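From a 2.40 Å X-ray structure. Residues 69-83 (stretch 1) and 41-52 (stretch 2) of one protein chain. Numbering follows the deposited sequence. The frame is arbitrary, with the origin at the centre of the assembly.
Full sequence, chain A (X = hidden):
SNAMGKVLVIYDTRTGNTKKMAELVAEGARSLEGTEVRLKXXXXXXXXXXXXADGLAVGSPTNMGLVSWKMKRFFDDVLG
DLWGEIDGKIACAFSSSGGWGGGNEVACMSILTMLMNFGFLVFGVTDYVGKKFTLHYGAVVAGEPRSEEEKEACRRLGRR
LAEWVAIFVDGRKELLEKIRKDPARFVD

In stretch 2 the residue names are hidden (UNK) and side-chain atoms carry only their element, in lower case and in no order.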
# COMPACT_ATOMS: atom_id res chain seq x y z
N TRP A 69 -16.78 -5.06 -1.45
CA TRP A 69 -16.84 -6.47 -1.22
C TRP A 69 -17.40 -7.22 -2.45
O TRP A 69 -16.98 -8.38 -2.71
CB TRP A 69 -17.58 -6.79 0.08
CG TRP A 69 -19.07 -6.69 0.06
CD1 TRP A 69 -19.82 -5.66 0.53
CD2 TRP A 69 -20.01 -7.69 -0.40
NE1 TRP A 69 -21.17 -5.95 0.39
CE2 TRP A 69 -21.31 -7.16 -0.23
CE3 TRP A 69 -19.88 -8.97 -0.99
CZ2 TRP A 69 -22.47 -7.87 -0.59
CZ3 TRP A 69 -21.02 -9.67 -1.37
CH2 TRP A 69 -22.31 -9.12 -1.14
N LYS A 70 -18.30 -6.58 -3.21
CA LYS A 70 -18.86 -7.23 -4.39
C LYS A 70 -17.79 -7.32 -5.49
O LYS A 70 -17.73 -8.33 -6.18
CB LYS A 70 -20.19 -6.60 -4.89
CG LYS A 70 -21.46 -7.16 -4.19
CD LYS A 70 -22.73 -6.70 -4.90
CE LYS A 70 -24.02 -7.10 -4.19
NZ LYS A 70 -25.30 -6.53 -4.81
N MSE A 71 -16.93 -6.32 -5.63
CA MSE A 71 -15.85 -6.43 -6.60
C MSE A 71 -14.81 -7.47 -6.17
O MSE A 71 -14.36 -8.26 -6.98
CB MSE A 71 -15.21 -5.09 -6.90
CG MSE A 71 -14.19 -5.17 -8.00
SE MSE A 71 -15.01 -5.60 -9.80
CE MSE A 71 -15.94 -3.90 -10.16
N LYS A 72 -14.47 -7.47 -4.89
CA LYS A 72 -13.59 -8.47 -4.31
C LYS A 72 -14.16 -9.88 -4.51
O LYS A 72 -13.41 -10.81 -4.87
CB LYS A 72 -13.37 -8.15 -2.81
CG LYS A 72 -12.32 -9.00 -2.14
CD LYS A 72 -10.87 -8.62 -2.55
CE LYS A 72 -9.92 -9.83 -2.53
NZ LYS A 72 -10.01 -10.52 -1.21
N ARG A 73 -15.47 -10.05 -4.33
CA ARG A 73 -16.08 -11.39 -4.46
C ARG A 73 -16.04 -11.89 -5.91
O ARG A 73 -15.83 -13.08 -6.17
CB ARG A 73 -17.50 -11.38 -3.93
CG ARG A 73 -18.28 -12.70 -4.03
CD ARG A 73 -19.64 -12.33 -4.51
NE ARG A 73 -20.64 -12.61 -3.53
CZ ARG A 73 -21.86 -12.09 -3.48
NH1 ARG A 73 -22.63 -12.52 -2.50
NH2 ARG A 73 -22.32 -11.16 -4.34
N PHE A 74 -16.22 -10.98 -6.85
CA PHE A 74 -16.14 -11.30 -8.24
C PHE A 74 -14.75 -11.85 -8.61
O PHE A 74 -14.62 -12.86 -9.34
CB PHE A 74 -16.49 -10.07 -9.08
CG PHE A 74 -16.42 -10.32 -10.56
CD1 PHE A 74 -17.53 -10.85 -11.23
CD2 PHE A 74 -15.25 -10.06 -11.26
CE1 PHE A 74 -17.47 -11.11 -12.61
CE2 PHE A 74 -15.18 -10.32 -12.63
CZ PHE A 74 -16.30 -10.85 -13.30
N PHE A 75 -13.72 -11.16 -8.14
CA PHE A 75 -12.36 -11.61 -8.36
C PHE A 75 -12.04 -12.90 -7.63
O PHE A 75 -11.44 -13.78 -8.21
CB PHE A 75 -11.36 -10.49 -8.07
CG PHE A 75 -11.21 -9.53 -9.21
CD1 PHE A 75 -12.19 -8.59 -9.46
CD2 PHE A 75 -10.14 -9.63 -10.08
CE1 PHE A 75 -12.10 -7.73 -10.55
CE2 PHE A 75 -10.03 -8.78 -11.18
CZ PHE A 75 -11.01 -7.83 -11.42
N ASP A 76 -12.46 -13.02 -6.38
CA ASP A 76 -12.11 -14.17 -5.57
C ASP A 76 -12.82 -15.37 -6.10
O ASP A 76 -12.21 -16.42 -6.22
CB ASP A 76 -12.48 -14.01 -4.08
CG ASP A 76 -11.57 -13.04 -3.33
OD1 ASP A 76 -10.40 -12.90 -3.75
OD2 ASP A 76 -12.04 -12.44 -2.32
N ASP A 77 -14.11 -15.22 -6.41
CA ASP A 77 -14.98 -16.38 -6.59
C ASP A 77 -15.36 -16.68 -8.03
O ASP A 77 -15.48 -17.85 -8.40
CB ASP A 77 -16.25 -16.27 -5.73
CG ASP A 77 -15.97 -16.44 -4.22
OD1 ASP A 77 -14.81 -16.70 -3.80
OD2 ASP A 77 -16.95 -16.31 -3.45
N VAL A 78 -15.59 -15.64 -8.83
CA VAL A 78 -15.91 -15.83 -10.25
C VAL A 78 -14.63 -16.05 -11.07
O VAL A 78 -14.54 -17.03 -11.79
CB VAL A 78 -16.81 -14.67 -10.83
CG1 VAL A 78 -17.01 -14.82 -12.33
CG2 VAL A 78 -18.18 -14.66 -10.12
N LEU A 79 -13.64 -15.17 -10.92
CA LEU A 79 -12.38 -15.31 -11.64
C LEU A 79 -11.41 -16.31 -11.03
O LEU A 79 -10.40 -16.64 -11.64
CB LEU A 79 -11.69 -13.97 -11.81
CG LEU A 79 -12.44 -12.86 -12.55
CD1 LEU A 79 -11.42 -11.82 -12.84
CD2 LEU A 79 -13.10 -13.37 -13.87
N GLY A 80 -11.72 -16.81 -9.85
CA GLY A 80 -10.84 -17.73 -9.14
C GLY A 80 -10.37 -18.96 -9.91
O GLY A 80 -9.25 -19.43 -9.67
N ASP A 81 -11.21 -19.49 -10.80
CA ASP A 81 -10.83 -20.63 -11.65
C ASP A 81 -9.89 -20.25 -12.77
O ASP A 81 -9.11 -21.06 -13.22
CB ASP A 81 -12.06 -21.36 -12.22
CG ASP A 81 -12.66 -22.39 -11.23
OD1 ASP A 81 -13.84 -22.79 -11.40
OD2 ASP A 81 -11.95 -22.82 -10.29
N LEU A 82 -9.97 -19.01 -13.22
CA LEU A 82 -9.07 -18.50 -14.27
C LEU A 82 -7.68 -18.13 -13.74
O LEU A 82 -6.78 -17.83 -14.53
CB LEU A 82 -9.70 -17.28 -14.94
CG LEU A 82 -10.97 -17.51 -15.78
CD1 LEU A 82 -11.35 -16.21 -16.46
CD2 LEU A 82 -10.78 -18.64 -16.79
N TRP A 83 -7.51 -18.16 -12.42
CA TRP A 83 -6.31 -17.64 -11.81
C TRP A 83 -5.16 -18.51 -12.26
O TRP A 83 -5.21 -19.75 -12.15
CB TRP A 83 -6.40 -17.58 -10.27
CG TRP A 83 -5.16 -16.94 -9.62
CD1 TRP A 83 -4.99 -15.64 -9.29
CD2 TRP A 83 -3.92 -17.59 -9.28
NE1 TRP A 83 -3.74 -15.43 -8.76
CE2 TRP A 83 -3.06 -16.61 -8.74
CE3 TRP A 83 -3.46 -18.91 -9.38
CZ2 TRP A 83 -1.77 -16.90 -8.29
CZ3 TRP A 83 -2.16 -19.20 -8.94
CH2 TRP A 83 -1.34 -18.19 -8.39
N UNK A 41 -21.72 -3.58 -15.06
CA UNK A 41 -21.76 -3.61 -13.60
C UNK A 41 -21.25 -5.02 -13.14
O UNK A 41 -21.43 -6.02 -13.85
c UNK A 41 -23.20 -2.63 -9.53
c UNK A 41 -23.35 -3.34 -11.62
c UNK A 41 -23.86 -4.29 -10.80
n UNK A 41 -23.75 -3.83 -9.51
n UNK A 41 -22.95 -2.31 -10.79
c UNK A 41 -23.19 -3.30 -13.11
N UNK A 42 -20.59 -5.08 -11.98
CA UNK A 42 -20.11 -6.35 -11.43
C UNK A 42 -21.16 -7.51 -11.39
O UNK A 42 -20.80 -8.66 -11.67
c UNK A 42 -18.79 -7.45 -9.60
c UNK A 42 -20.38 -5.71 -8.99
c UNK A 42 -19.42 -6.17 -10.05
N UNK A 43 -22.43 -7.20 -11.06
CA UNK A 43 -23.50 -8.21 -11.01
C UNK A 43 -23.86 -8.73 -12.40
O UNK A 43 -24.45 -9.80 -12.53
c UNK A 43 -24.73 -7.16 -9.02
o UNK A 43 -23.94 -7.70 -8.20
o UNK A 43 -25.51 -6.22 -8.74
c UNK A 43 -24.81 -7.64 -10.46
N UNK A 44 -23.54 -7.95 -13.43
CA UNK A 44 -23.78 -8.27 -14.83
C UNK A 44 -22.65 -9.10 -15.41
O UNK A 44 -22.87 -9.91 -16.29
c UNK A 44 -24.65 -5.36 -17.39
o UNK A 44 -25.06 -5.36 -18.60
c UNK A 44 -24.91 -6.66 -16.56
o UNK A 44 -24.07 -4.36 -16.86
c UNK A 44 -23.80 -6.94 -15.58
N UNK A 45 -21.42 -8.88 -14.93
CA UNK A 45 -20.19 -9.38 -15.56
C UNK A 45 -19.94 -10.88 -15.45
O UNK A 45 -20.39 -11.52 -14.50
c UNK A 45 -18.98 -8.61 -15.03
N UNK A 46 -19.21 -11.42 -16.42
CA UNK A 46 -18.91 -12.85 -16.43
C UNK A 46 -17.41 -13.11 -16.58
O UNK A 46 -16.67 -12.25 -17.04
o UNK A 46 -19.25 -12.97 -18.83
c UNK A 46 -21.15 -13.47 -17.46
c UNK A 46 -19.64 -13.57 -17.59
N UNK A 47 -16.98 -14.31 -16.21
CA UNK A 47 -15.61 -14.73 -16.45
C UNK A 47 -15.26 -14.67 -17.94
O UNK A 47 -14.12 -14.49 -18.28
c UNK A 47 -15.39 -19.94 -16.52
c UNK A 47 -15.52 -18.64 -15.69
c UNK A 47 -15.31 -16.11 -15.79
n UNK A 47 -16.64 -20.53 -17.11
c UNK A 47 -15.81 -17.37 -16.53
N UNK A 48 -16.26 -14.77 -18.81
CA UNK A 48 -16.04 -14.71 -20.27
C UNK A 48 -15.73 -13.30 -20.79
O UNK A 48 -14.98 -13.15 -21.76
o UNK A 48 -18.80 -16.83 -19.15
c UNK A 48 -17.87 -17.42 -19.74
c UNK A 48 -17.25 -15.29 -21.04
c UNK A 48 -17.32 -16.82 -21.05
o UNK A 48 -17.37 -18.49 -19.31
N UNK A 49 -16.30 -12.28 -20.15
CA UNK A 49 -15.95 -10.88 -20.41
C UNK A 49 -14.49 -10.62 -20.21
O UNK A 49 -13.89 -9.85 -20.96
o UNK A 49 -18.48 -9.96 -21.04
c UNK A 49 -16.73 -9.94 -19.48
c UNK A 49 -18.20 -9.88 -19.82
o UNK A 49 -19.05 -9.77 -18.89
N UNK A 50 -13.93 -11.27 -19.18
CA UNK A 50 -12.56 -11.03 -18.76
C UNK A 50 -11.63 -11.74 -19.72
O UNK A 50 -10.63 -11.18 -20.18
c UNK A 50 -13.10 -10.47 -16.32
c UNK A 50 -12.34 -11.44 -17.25
c UNK A 50 -10.86 -11.47 -16.88
N UNK A 51 -11.99 -12.97 -20.05
CA UNK A 51 -11.31 -13.74 -21.10
C UNK A 51 -11.28 -13.03 -22.45
O UNK A 51 -10.32 -13.12 -23.21
c UNK A 51 -12.74 -17.22 -20.16
c UNK A 51 -11.98 -15.10 -21.24
c UNK A 51 -10.27 -16.61 -20.23
c UNK A 51 -11.71 -16.08 -20.11
N UNK A 52 -12.36 -12.33 -22.76
CA UNK A 52 -12.46 -11.55 -23.98
C UNK A 52 -11.52 -10.34 -23.94
O UNK A 52 -10.91 -10.02 -24.95
n UNK A 52 -14.68 -9.35 -27.29
c UNK A 52 -13.93 -11.15 -24.16
c UNK A 52 -14.70 -6.89 -26.72
c UNK A 52 -14.09 -7.84 -24.10
c UNK A 52 -14.53 -6.01 -25.66
c UNK A 52 -14.26 -8.76 -25.16
c UNK A 52 -14.24 -6.48 -24.37
c UNK A 52 -14.20 -10.20 -25.26
c UNK A 52 -14.47 -10.51 -26.57
c UNK A 52 -14.56 -8.27 -26.45

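Position 41 carries one carbon and then a five-membered ring of three carbons and two nitrogens; its CA-to-CB bond points away from stretch 1, and the ring comes nearer without contact. This is histidine, whose ring nitrogen can serve the next residue.

Position 42 has three carbons, one bearing the other two. One of the pair lies 3.5 Å from Phe74 CB and 3.7 Å from Lys70 O, and CB lies 4.2 Å from Met71 CE, of a selenomethionine. It is valine, compact and branched, suited to this buried spot among apolar neighbours.

Position 43 shows two carbons, the second with two oxygens, one of them 3.8 Å from Lys70 NZ: aspartate. Its charge suits the lysine, and Asp43 OD1 makes that long salt bridge, while OD2 accepts a weak hydrogen bond from His41 NE2 at 3.1 Å.

At position 44 three carbons, turning away from stretch 1, end in two oxygens: glutamate. It is long enough for Glu44 OE1 to accept from His41 N at 3.1 Å, bracing the turn.

Position 45 has a single side-chain carbon, CB, 3.8 Å from Phe74 CE1, with its backbone O 3.5 Å from the same atom, near the ring plane. It is alanine; the small side chain lets the aromatic edge come close to the backbone.

Position 46 bears a carbon carrying one oxygen and one carbon, with no side-chain contact. It is threonine, the N-cap, whose hydroxyl can accept from a backbone N at the helix start.

Position 47 is a row of four carbons ending in nitrogen; its CA lies 3.8 Å from Leu79 CD2 and its O 3.7 Å from Leu82 CD1. It is lysine: CB packs near both leucines, while the amine leads away.

Position 48, three carbons and two terminal oxygens without contact, is glutamate, suited to pair Glu48 OE2 with Lys47 NZ in a 3.1 Å salt bridge.

Position 49, two carbons and two oxygens without contact, is aspartate, short enough for Asp49 OD2 to accept from Thr46 N at 3.0 Å; Asp49 N gives Thr46 OG1 a weak 3.3 Å capping bond.

Position 50 repeats the three-carbon fork, one tip 3.8 Å from Leu79 CD2 and 4.2 Å from Phe74 CE2: valine, apolar like its neighbours.

Position 51, four carbons forked at the second, which lies 3.7 Å from Leu82 CD1, is leucine, matching apolar with apolar.

Position 52 has fused rings holding eight carbons and one nitrogen, out of reach of stretch 1: tryptophan, whose bulk is accommodated without crowding this contact.

The contact buries 610 Å² without a hydrogen bond across it. Phe74 joins Val42, Ala45 and Val50; Leu79 and Leu82 extend the apolar packing along the second helix, and the Lys70–Asp43 pair adds a charged contact.

Stretch 2 (41-52) HVDEATKEDVLW
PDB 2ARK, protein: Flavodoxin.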